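Local coordinates for conserved hypothetical secreted protein (Helicobacter pylori, PDB 4RNZ) that probably acts as a zinc-dependent M23-family metalloendopeptidase that works on peptidoglycan and helps determine the shape of the bacterial cell, at residues His177-Leu191 against Gly315-Arg329. Sequence-based numbering, arbitrary orientation.
Sequences HYYDSKAQEVAGFLL and GYIRTAKSKLHGKQR
His-177 and Tyr-316 approach from opposite directions, and the imidazole CE1 sits over the centre of the phenol ring, 3.3 Å above its plane, the planes inclined by 31°. Phe-189 turns its edge toward the phenol in an offset edge-to-face pair and completes an aromatic cluster; its carbonyl O lies at the phenol's edge. At the imidazole's edge, in plane, ND1 donates a nearly straight hydrogen bond of 2.7 Å to Glu-185 OE2. The guanidinium of Arg-318 lies between Glu-185 OE1 on one face and Tyr-316 CA on the other, with Gly-188 CA at its edge.

The buried carboxylate of Glu-185 shows how one acid can tie two loops together. Its extended chain, CG anti to the backbone N (chi1 -180°), carries it across to Arg-318, the carboxylate plane at 87° to the guanidinium. OE1 forms a salt bridge of 2.6 Å with Arg-318 NH1, while Arg-318 NH2 reaches OE2 from the face opposite His-177 ND1. The same NH2 makes a bent bond of 2.9 Å to Phe-189 O, which is tilted out of the guanidinium plane.

Backbone bonds join Glu-185 N to Ser-322 O, Leu-324 N to Ala-183 O and Leu-191 N to Tyr-316 O. Leu-324 CD2 makes a CH-pi contact over the Tyr-179 face.

Residues 322-324 run beside the hairpin's turn and strand 185-186, while 315-318 lie against 188-191. Away from the zinc, the contact joins the sheet containing strand 166-172 to strand 299-306, which bears the zinc ligand His-301 and touches Leu-191 and Tyr-316; Ala-183 and Leu-324 pack against Phe-332 of helix 326-348.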
ATOM      1  N   HIS A 177       2.725  -1.022  10.305  1.00 33.93           N
ATOM      2  CA  HIS A 177       1.764  -1.830  11.058  1.00 34.82           C
ATOM      3  C   HIS A 177       0.920  -0.966  12.013  1.00 33.85           C
ATOM      4  O   HIS A 177       1.302   0.156  12.316  1.00 35.53           O
ATOM      5  CB  HIS A 177       2.514  -2.895  11.843  1.00 34.45           C
ATOM      6  CG  HIS A 177       3.283  -3.842  10.967  1.00 36.85           C
ATOM      7  ND1 HIS A 177       3.041  -5.197  10.941  1.00 38.04           N
ATOM      8  CD2 HIS A 177       4.274  -3.625  10.064  1.00 39.76           C
ATOM      9  CE1 HIS A 177       3.854  -5.777  10.075  1.00 39.80           C
ATOM     10  NE2 HIS A 177       4.610  -4.847   9.525  1.00 38.07           N
ATOM     11  N   TYR A 178      -0.223  -1.505  12.452  1.00 34.23           N
ATOM     12  CA  TYR A 178      -1.149  -0.836  13.380  1.00 31.40           C
ATOM     13  C   TYR A 178      -0.959  -1.385  14.786  1.00 32.66           C
ATOM     14  O   TYR A 178      -0.725  -2.587  14.953  1.00 31.49           O
ATOM     15  CB  TYR A 178      -2.594  -1.104  12.999  1.00 32.08           C
ATOM     16  CG  TYR A 178      -3.113  -0.516  11.688  1.00 32.98           C
ATOM     17  CD1 TYR A 178      -2.944   0.848  11.363  1.00 33.05           C
ATOM     18  CD2 TYR A 178      -3.844  -1.326  10.799  1.00 30.78           C
ATOM     19  CE1 TYR A 178      -3.460   1.364  10.174  1.00 32.86           C
ATOM     20  CE2 TYR A 178      -4.370  -0.832   9.624  1.00 31.95           C
ATOM     21  CZ  TYR A 178      -4.177   0.513   9.296  1.00 33.99           C
ATOM     22  OH  TYR A 178      -4.737   0.970   8.109  1.00 28.91           O
ATOM     23  N   TYR A 179      -1.104  -0.520  15.756  1.00 31.73           N
ATOM     24  CA  TYR A 179      -0.910  -0.862  17.125  1.00 32.20           C
ATOM     25  C   TYR A 179      -2.033  -0.358  17.972  1.00 32.64           C
ATOM     26  O   TYR A 179      -2.585   0.687  17.715  1.00 33.73           O
ATOM     27  CB  TYR A 179       0.420  -0.319  17.631  1.00 34.28           C
ATOM     28  CG  TYR A 179       1.577  -1.024  17.009  1.00 34.71           C
ATOM     29  CD1 TYR A 179       2.122  -0.566  15.847  1.00 34.31           C
ATOM     30  CD2 TYR A 179       2.055  -2.190  17.531  1.00 36.60           C
ATOM     31  CE1 TYR A 179       3.152  -1.219  15.245  1.00 37.02           C
ATOM     32  CE2 TYR A 179       3.085  -2.853  16.934  1.00 35.80           C
ATOM     33  CZ  TYR A 179       3.622  -2.363  15.783  1.00 37.03           C
ATOM     34  OH  TYR A 179       4.631  -2.995  15.155  1.00 39.21           O
ATOM     35  N   ASP A 180      -2.353  -1.129  18.982  1.00 31.16           N
ATOM     36  CA  ASP A 180      -3.273  -0.662  19.944  1.00 34.85           C
ATOM     37  C   ASP A 180      -2.577   0.262  20.848  1.00 36.34           C
ATOM     38  O   ASP A 180      -1.441   0.601  20.741  1.00 34.42           O
ATOM     39  CB  ASP A 180      -4.008  -1.744  20.733  1.00 37.07           C
ATOM     40  CG  ASP A 180      -3.124  -2.524  21.667  1.00 38.40           C
ATOM     41  OD1 ASP A 180      -2.057  -2.084  22.076  1.00 36.46           O
ATOM     42  OD2 ASP A 180      -3.545  -3.620  21.980  1.00 38.07           O
ATOM     43  N   SER A 181      -3.339   0.724  21.843  1.00 38.35           N
ATOM     44  CA  SER A 181      -2.826   1.684  22.829  1.00 41.90           C
ATOM     45  C   SER A 181      -1.875   1.129  23.882  1.00 43.95           C
ATOM     46  O   SER A 181      -1.287   1.862  24.637  1.00 47.50           O
ATOM     47  CB  SER A 181      -3.904   2.593  23.453  1.00 45.17           C
ATOM     48  OG  SER A 181      -4.981   1.935  24.026  1.00 43.27           O
ATOM     49  N   LYS A 182      -1.708  -0.170  23.897  1.00 43.20           N
ATOM     50  CA  LYS A 182      -0.681  -0.771  24.695  1.00 43.95           C
ATOM     51  C   LYS A 182       0.487  -1.110  23.828  1.00 42.59           C
ATOM     52  O   LYS A 182       1.303  -1.890  24.198  1.00 42.49           O
ATOM     53  CB  LYS A 182      -1.185  -2.036  25.367  1.00 49.64           C
ATOM     54  CG  LYS A 182      -2.240  -1.844  26.424  1.00 50.94           C
ATOM     55  CD  LYS A 182      -2.359  -3.122  27.228  1.00 58.01           C
ATOM     56  CE  LYS A 182      -3.275  -3.013  28.443  1.00 62.41           C
ATOM     57  NZ  LYS A 182      -2.763  -3.772  29.613  1.00 64.46           N
ATOM     58  N   ALA A 183       0.552  -0.516  22.654  1.00 41.00           N
ATOM     59  CA  ALA A 183       1.611  -0.770  21.705  1.00 38.26           C
ATOM     60  C   ALA A 183       1.778  -2.210  21.296  1.00 38.59           C
ATOM     61  O   ALA A 183       2.827  -2.631  20.958  1.00 36.89           O
ATOM     62  CB  ALA A 183       2.914  -0.210  22.199  1.00 40.62           C
ATOM     63  N   GLN A 184       0.703  -2.942  21.270  1.00 35.98           N
ATOM     64  CA  GLN A 184       0.715  -4.269  20.673  1.00 40.16           C
ATOM     65  C   GLN A 184      -0.068  -4.284  19.348  1.00 37.58           C
ATOM     66  O   GLN A 184      -1.034  -3.545  19.160  1.00 37.19           O
ATOM     67  CB  GLN A 184       0.238  -5.326  21.658  1.00 44.58           C
ATOM     68  CG  GLN A 184      -1.055  -5.024  22.349  1.00 50.59           C
ATOM     69  CD  GLN A 184      -1.306  -5.971  23.507  1.00 61.63           C
ATOM     70  OE1 GLN A 184      -0.803  -7.101  23.524  1.00 65.63           O
ATOM     71  NE2 GLN A 184      -2.068  -5.507  24.493  1.00 63.49           N
ATOM     72  N   GLU A 185       0.373  -5.112  18.416  1.00 35.77           N
ATOM     73  CA  GLU A 185      -0.148  -5.040  17.051  1.00 35.38           C
ATOM     74  C   GLU A 185      -1.608  -5.447  16.953  1.00 36.27           C
ATOM     75  O   GLU A 185      -2.064  -6.355  17.648  1.00 35.46           O
ATOM     76  CB  GLU A 185       0.687  -5.895  16.124  1.00 36.37           C
ATOM     77  CG  GLU A 185       0.220  -5.881  14.670  1.00 35.77           C
ATOM     78  CD  GLU A 185       1.274  -6.409  13.723  1.00 37.81           C
ATOM     79  OE1 GLU A 185       2.280  -6.972  14.186  1.00 42.03           O
ATOM     80  OE2 GLU A 185       1.119  -6.239  12.505  1.00 41.78           O
ATOM     81  N   VAL A 186      -2.345  -4.754  16.097  1.00 33.99           N
ATOM     82  CA  VAL A 186      -3.722  -5.123  15.810  1.00 34.50           C
ATOM     83  C   VAL A 186      -3.911  -5.157  14.315  1.00 34.67           C
ATOM     84  O   VAL A 186      -3.140  -4.542  13.569  1.00 31.96           O
ATOM     85  CB  VAL A 186      -4.745  -4.174  16.467  1.00 36.29           C
ATOM     86  CG1 VAL A 186      -4.582  -4.190  18.000  1.00 39.38           C
ATOM     87  CG2 VAL A 186      -4.618  -2.759  15.904  1.00 35.36           C
ATOM     88  N   ALA A 187      -4.907  -5.925  13.891  1.00 32.47           N
ATOM     89  CA  ALA A 187      -5.247  -6.071  12.493  1.00 36.35           C
ATOM     90  C   ALA A 187      -4.057  -6.597  11.680  1.00 37.67           C
ATOM     91  O   ALA A 187      -3.897  -6.239  10.534  1.00 38.34           O
ATOM     92  CB  ALA A 187      -5.735  -4.734  11.951  1.00 36.91           C
ATOM     93  N   GLY A 188      -3.218  -7.430  12.299  1.00 35.44           N
ATOM     94  CA  GLY A 188      -2.058  -7.986  11.635  1.00 36.96           C
ATOM     95  C   GLY A 188      -2.408  -9.149  10.711  1.00 36.76           C
ATOM     96  O   GLY A 188      -3.577  -9.473  10.495  1.00 36.02           O
ATOM     97  N   PHE A 189      -1.372  -9.749  10.149  1.00 32.72           N
ATOM     98  CA  PHE A 189      -1.481 -10.918   9.297  1.00 31.70           C
ATOM     99  C   PHE A 189      -0.318 -11.794   9.699  1.00 31.37           C
ATOM    100  O   PHE A 189       0.750 -11.290   9.979  1.00 32.55           O
ATOM    101  CB  PHE A 189      -1.345 -10.511   7.833  1.00 33.07           C
ATOM    102  CG  PHE A 189      -2.454  -9.625   7.352  1.00 33.29           C
ATOM    103  CD1 PHE A 189      -3.609 -10.173   6.801  1.00 34.67           C
ATOM    104  CD2 PHE A 189      -2.355  -8.243   7.464  1.00 35.60           C
ATOM    105  CE1 PHE A 189      -4.657  -9.362   6.375  1.00 35.60           C
ATOM    106  CE2 PHE A 189      -3.401  -7.421   7.040  1.00 35.96           C
ATOM    107  CZ  PHE A 189      -4.547  -7.984   6.491  1.00 35.53           C
ATOM    108  N   LEU A 190      -0.526 -13.097   9.793  1.00 31.41           N
ATOM    109  CA  LEU A 190       0.583 -14.013  10.103  1.00 33.13           C
ATOM    110  C   LEU A 190       0.885 -14.670   8.769  1.00 31.69           C
ATOM    111  O   LEU A 190       0.174 -15.570   8.346  1.00 31.52           O
ATOM    112  CB  LEU A 190       0.178 -15.054  11.160  1.00 35.97           C
ATOM    113  CG  LEU A 190      -0.455 -14.491  12.453  1.00 41.35           C
ATOM    114  CD1 LEU A 190      -1.282 -15.526  13.224  1.00 44.34           C
ATOM    115  CD2 LEU A 190       0.584 -13.861  13.369  1.00 44.91           C
ATOM    116  N   LEU A 191       1.890 -14.161   8.088  1.00 28.32           N
ATOM    117  CA  LEU A 191       2.311 -14.713   6.820  1.00 29.58           C
ATOM    118  C   LEU A 191       3.345 -15.810   7.034  1.00 30.88           C
ATOM    119  O   LEU A 191       4.075 -15.797   8.011  1.00 31.46           O
ATOM    120  CB  LEU A 191       2.919 -13.617   5.954  1.00 28.70           C
ATOM    121  CG  LEU A 191       2.010 -12.467   5.555  1.00 28.25           C
ATOM    122  CD1 LEU A 191       2.778 -11.575   4.595  1.00 30.02           C
ATOM    123  CD2 LEU A 191       0.737 -13.003   4.927  1.00 27.93           C
ATOM    124  N   GLY A 315       8.483  -8.353   7.904  1.00 34.64           N
ATOM    125  CA  GLY A 315       7.772  -7.829   9.057  1.00 33.44           C
ATOM    126  C   GLY A 315       6.522  -8.579   9.445  1.00 33.16           C
ATOM    127  O   GLY A 315       6.086  -8.493  10.594  1.00 33.85           O
ATOM    128  N   TYR A 316       5.920  -9.311   8.510  1.00 30.51           N
ATOM    129  CA  TYR A 316       4.702 -10.066   8.797  1.00 31.80           C
ATOM    130  C   TYR A 316       4.922 -11.559   8.897  1.00 32.50           C
ATOM    131  O   TYR A 316       3.951 -12.312   9.110  1.00 31.71           O
ATOM    132  CB  TYR A 316       3.695  -9.885   7.677  1.00 33.80           C
ATOM    133  CG  TYR A 316       2.946  -8.596   7.660  1.00 36.95           C
ATOM    134  CD1 TYR A 316       1.852  -8.387   8.517  1.00 39.10           C
ATOM    135  CD2 TYR A 316       3.275  -7.604   6.747  1.00 41.07           C
ATOM    136  CE1 TYR A 316       1.135  -7.202   8.477  1.00 39.93           C
ATOM    137  CE2 TYR A 316       2.564  -6.422   6.697  1.00 42.92           C
ATOM    138  CZ  TYR A 316       1.491  -6.225   7.558  1.00 42.42           C
ATOM    139  OH  TYR A 316       0.796  -5.036   7.489  1.00 44.26           O
ATOM    140  N   ILE A 317       6.149 -12.017   8.662  1.00 33.18           N
ATOM    141  CA  ILE A 317       6.424 -13.442   8.851  1.00 37.26           C
ATOM    142  C   ILE A 317       6.867 -13.649  10.292  1.00 40.79           C
ATOM    143  O   ILE A 317       7.930 -13.229  10.683  1.00 40.09           O
ATOM    144  CB  ILE A 317       7.447 -13.954   7.840  1.00 38.95           C
ATOM    145  CG1 ILE A 317       6.811 -13.872   6.444  1.00 40.02           C
ATOM    146  CG2 ILE A 317       7.845 -15.388   8.167  1.00 38.72           C
ATOM    147  CD1 ILE A 317       7.701 -14.297   5.308  1.00 40.71           C
ATOM    148  N   ARG A 318       5.980 -14.203  11.083  1.00 46.72           N
ATOM    149  CA  ARG A 318       6.134 -14.321  12.517  1.00 56.37           C
ATOM    150  C   ARG A 318       5.068 -15.279  12.964  1.00 59.30           C
ATOM    151  O   ARG A 318       4.159 -15.539  12.223  1.00 61.51           O
ATOM    152  CB  ARG A 318       5.896 -12.980  13.196  1.00 59.63           C
ATOM    153  CG  ARG A 318       4.442 -12.511  13.188  1.00 66.94           C
ATOM    154  CD  ARG A 318       4.316 -11.029  12.889  1.00 75.09           C
ATOM    155  NE  ARG A 318       3.004 -10.630  12.372  1.00 78.69           N
ATOM    156  CZ  ARG A 318       2.668  -9.362  12.159  1.00 82.28           C
ATOM    157  NH1 ARG A 318       3.546  -8.418  12.421  1.00 77.02           N
ATOM    158  NH2 ARG A 318       1.461  -9.029  11.707  1.00 79.82           N
ATOM    159  N   THR A 319       5.136 -15.739  14.198  1.00 65.14           N
ATOM    160  CA  THR A 319       4.129 -16.651  14.722  1.00 68.99           C
ATOM    161  C   THR A 319       3.181 -15.986  15.680  1.00 67.14           C
ATOM    162  O   THR A 319       2.062 -16.412  15.855  1.00 63.77           O
ATOM    163  CB  THR A 319       4.775 -17.812  15.469  1.00 71.04           C
ATOM    164  OG1 THR A 319       5.820 -18.365  14.675  1.00 75.48           O
ATOM    165  CG2 THR A 319       3.762 -18.839  15.725  1.00 74.33           C
ATOM    166  N   ALA A 320       3.668 -14.940  16.317  1.00 70.09           N
ATOM    167  CA  ALA A 320       2.858 -14.142  17.197  1.00 70.89           C
ATOM    168  C   ALA A 320       2.755 -12.732  16.705  1.00 68.14           C
ATOM    169  O   ALA A 320       3.545 -12.285  15.927  1.00 64.95           O
ATOM    170  CB  ALA A 320       3.464 -14.123  18.577  1.00 72.74           C
ATOM    171  N   LYS A 321       1.754 -12.056  17.232  1.00 73.39           N
ATOM    172  CA  LYS A 321       1.581 -10.611  17.217  1.00 71.01           C
ATOM    173  C   LYS A 321       2.825  -9.834  17.696  1.00 63.78           C
ATOM    174  O   LYS A 321       3.438 -10.159  18.687  1.00 63.97           O
ATOM    175  CB  LYS A 321       0.424 -10.275  18.147  1.00 74.43           C
ATOM    176  CG  LYS A 321      -0.948 -10.359  17.524  1.00 79.71           C
ATOM    177  CD  LYS A 321      -2.062 -10.404  18.572  1.00 83.19           C
ATOM    178  CE  LYS A 321      -2.978 -11.612  18.386  1.00 82.66           C
ATOM    179  NZ  LYS A 321      -4.275 -11.329  17.719  1.00 81.83           N
ATOM    180  N   SER A 322       3.159  -8.778  16.988  1.00 56.28           N
ATOM    181  CA  SER A 322       4.247  -7.939  17.353  1.00 48.89           C
ATOM    182  C   SER A 322       3.854  -6.974  18.470  1.00 45.04           C
ATOM    183  O   SER A 322       2.700  -6.772  18.763  1.00 33.96           O
ATOM    184  CB  SER A 322       4.738  -7.235  16.099  1.00 50.50           C
ATOM    185  OG  SER A 322       5.792  -6.329  16.305  1.00 53.81           O
ATOM    186  N   LYS A 323       4.869  -6.418  19.101  1.00 43.24           N
ATOM    187  CA  LYS A 323       4.729  -5.352  20.063  1.00 46.13           C
ATOM    188  C   LYS A 323       5.897  -4.458  19.820  1.00 43.80           C
ATOM    189  O   LYS A 323       6.898  -4.916  19.332  1.00 40.55           O
ATOM    190  CB  LYS A 323       4.863  -5.829  21.497  1.00 48.02           C
ATOM    191  CG  LYS A 323       3.885  -6.852  21.969  1.00 49.88           C
ATOM    192  CD  LYS A 323       4.250  -7.222  23.379  1.00 51.38           C
ATOM    193  CE  LYS A 323       3.306  -8.237  23.957  1.00 55.75           C
ATOM    194  NZ  LYS A 323       3.176  -8.185  25.435  1.00 60.77           N
ATOM    195  N   LEU A 324       5.762  -3.192  20.184  1.00 41.81           N
ATOM    196  CA  LEU A 324       6.859  -2.269  20.109  1.00 43.84           C
ATOM    197  C   LEU A 324       7.709  -2.411  21.350  1.00 44.56           C
ATOM    198  O   LEU A 324       7.205  -2.744  22.379  1.00 41.13           O
ATOM    199  CB  LEU A 324       6.372  -0.837  19.991  1.00 45.02           C
ATOM    200  CG  LEU A 324       5.570  -0.413  18.780  1.00 42.69           C
ATOM    201  CD1 LEU A 324       5.272   1.061  18.804  1.00 42.47           C
ATOM    202  CD2 LEU A 324       6.301  -0.779  17.529  1.00 43.58           C
ATOM    203  N   HIS A 325       8.997  -2.120  21.219  1.00 44.03           N
ATOM    204  CA  HIS A 325       9.945  -2.204  22.320  1.00 46.65           C
ATOM    205  C   HIS A 325      10.897  -1.022  22.382  1.00 45.32           C
ATOM    206  O   HIS A 325      10.977  -0.210  21.453  1.00 46.41           O
ATOM    207  CB  HIS A 325      10.764  -3.481  22.163  1.00 46.24           C
ATOM    208  CG  HIS A 325       9.924  -4.711  22.173  1.00 45.36           C
ATOM    209  ND1 HIS A 325       9.314  -5.167  23.318  1.00 44.91           N
ATOM    210  CD2 HIS A 325       9.561  -5.561  21.183  1.00 43.37           C
ATOM    211  CE1 HIS A 325       8.619  -6.257  23.040  1.00 44.89           C
ATOM    212  NE2 HIS A 325       8.755  -6.517  21.752  1.00 42.74           N
ATOM    213  N   GLY A 326      11.630  -0.956  23.488  1.00 47.58           N
ATOM    214  CA  GLY A 326      12.705   0.015  23.663  1.00 48.67           C
ATOM    215  C   GLY A 326      12.209   1.439  23.563  1.00 51.36           C
ATOM    216  O   GLY A 326      11.114   1.773  24.021  1.00 49.70           O
ATOM    217  N   LYS A 327      13.014   2.271  22.927  1.00 54.05           N
ATOM    218  CA  LYS A 327      12.668   3.667  22.756  1.00 58.52           C
ATOM    219  C   LYS A 327      11.493   3.846  21.778  1.00 50.94           C
ATOM    220  O   LYS A 327      10.740   4.796  21.911  1.00 52.59           O
ATOM    221  CB  LYS A 327      13.889   4.475  22.301  1.00 62.59           C
ATOM    222  CG  LYS A 327      13.919   5.884  22.869  1.00 70.84           C
ATOM    223  CD  LYS A 327      14.880   6.781  22.103  1.00 79.10           C
ATOM    224  CE  LYS A 327      14.708   8.243  22.494  1.00 83.26           C
ATOM    225  NZ  LYS A 327      14.987   9.141  21.340  1.00 87.24           N
ATOM    226  N   GLN A 328      11.340   2.947  20.806  1.00 47.37           N
ATOM    227  CA  GLN A 328      10.169   2.968  19.919  1.00 45.99           C
ATOM    228  C   GLN A 328       8.870   2.871  20.702  1.00 43.71           C
ATOM    229  O   GLN A 328       7.883   3.536  20.364  1.00 44.04           O
ATOM    230  CB  GLN A 328      10.206   1.830  18.893  1.00 45.97           C
ATOM    231  CG  GLN A 328      11.070   2.105  17.673  1.00 47.08           C
ATOM    232  CD  GLN A 328      10.737   1.177  16.525  1.00 49.37           C
ATOM    233  OE1 GLN A 328      10.213   0.083  16.724  1.00 50.71           O
ATOM    234  NE2 GLN A 328      11.030   1.610  15.316  1.00 56.55           N
ATOM    235  N   ARG A 329       8.870   2.031  21.730  1.00 42.25           N
ATOM    236  CA  ARG A 329       7.692   1.851  22.576  1.00 42.35           C
ATOM    237  C   ARG A 329       7.387   3.101  23.400  1.00 45.02           C
ATOM    238  O   ARG A 329       6.226   3.544  23.462  1.00 39.97           O
ATOM    239  CB  ARG A 329       7.881   0.657  23.501  1.00 41.17           C
ATOM    240  CG  ARG A 329       6.785   0.496  24.524  1.00 42.81           C
ATOM    241  CD  ARG A 329       6.987  -0.754  25.356  1.00 43.40           C
ATOM    242  NE  ARG A 329       5.780  -1.046  26.116  1.00 46.02           N
ATOM    243  CZ  ARG A 329       4.828  -1.896  25.737  1.00 48.81           C
ATOM    244  NH1 ARG A 329       4.910  -2.591  24.590  1.00 53.60           N
ATOM    245  NH2 ARG A 329       3.776  -2.062  26.516  1.00 53.02           N
TER
HETATM  246  O   HOH W   1       5.279 -17.493   9.978  1.00 37.40           O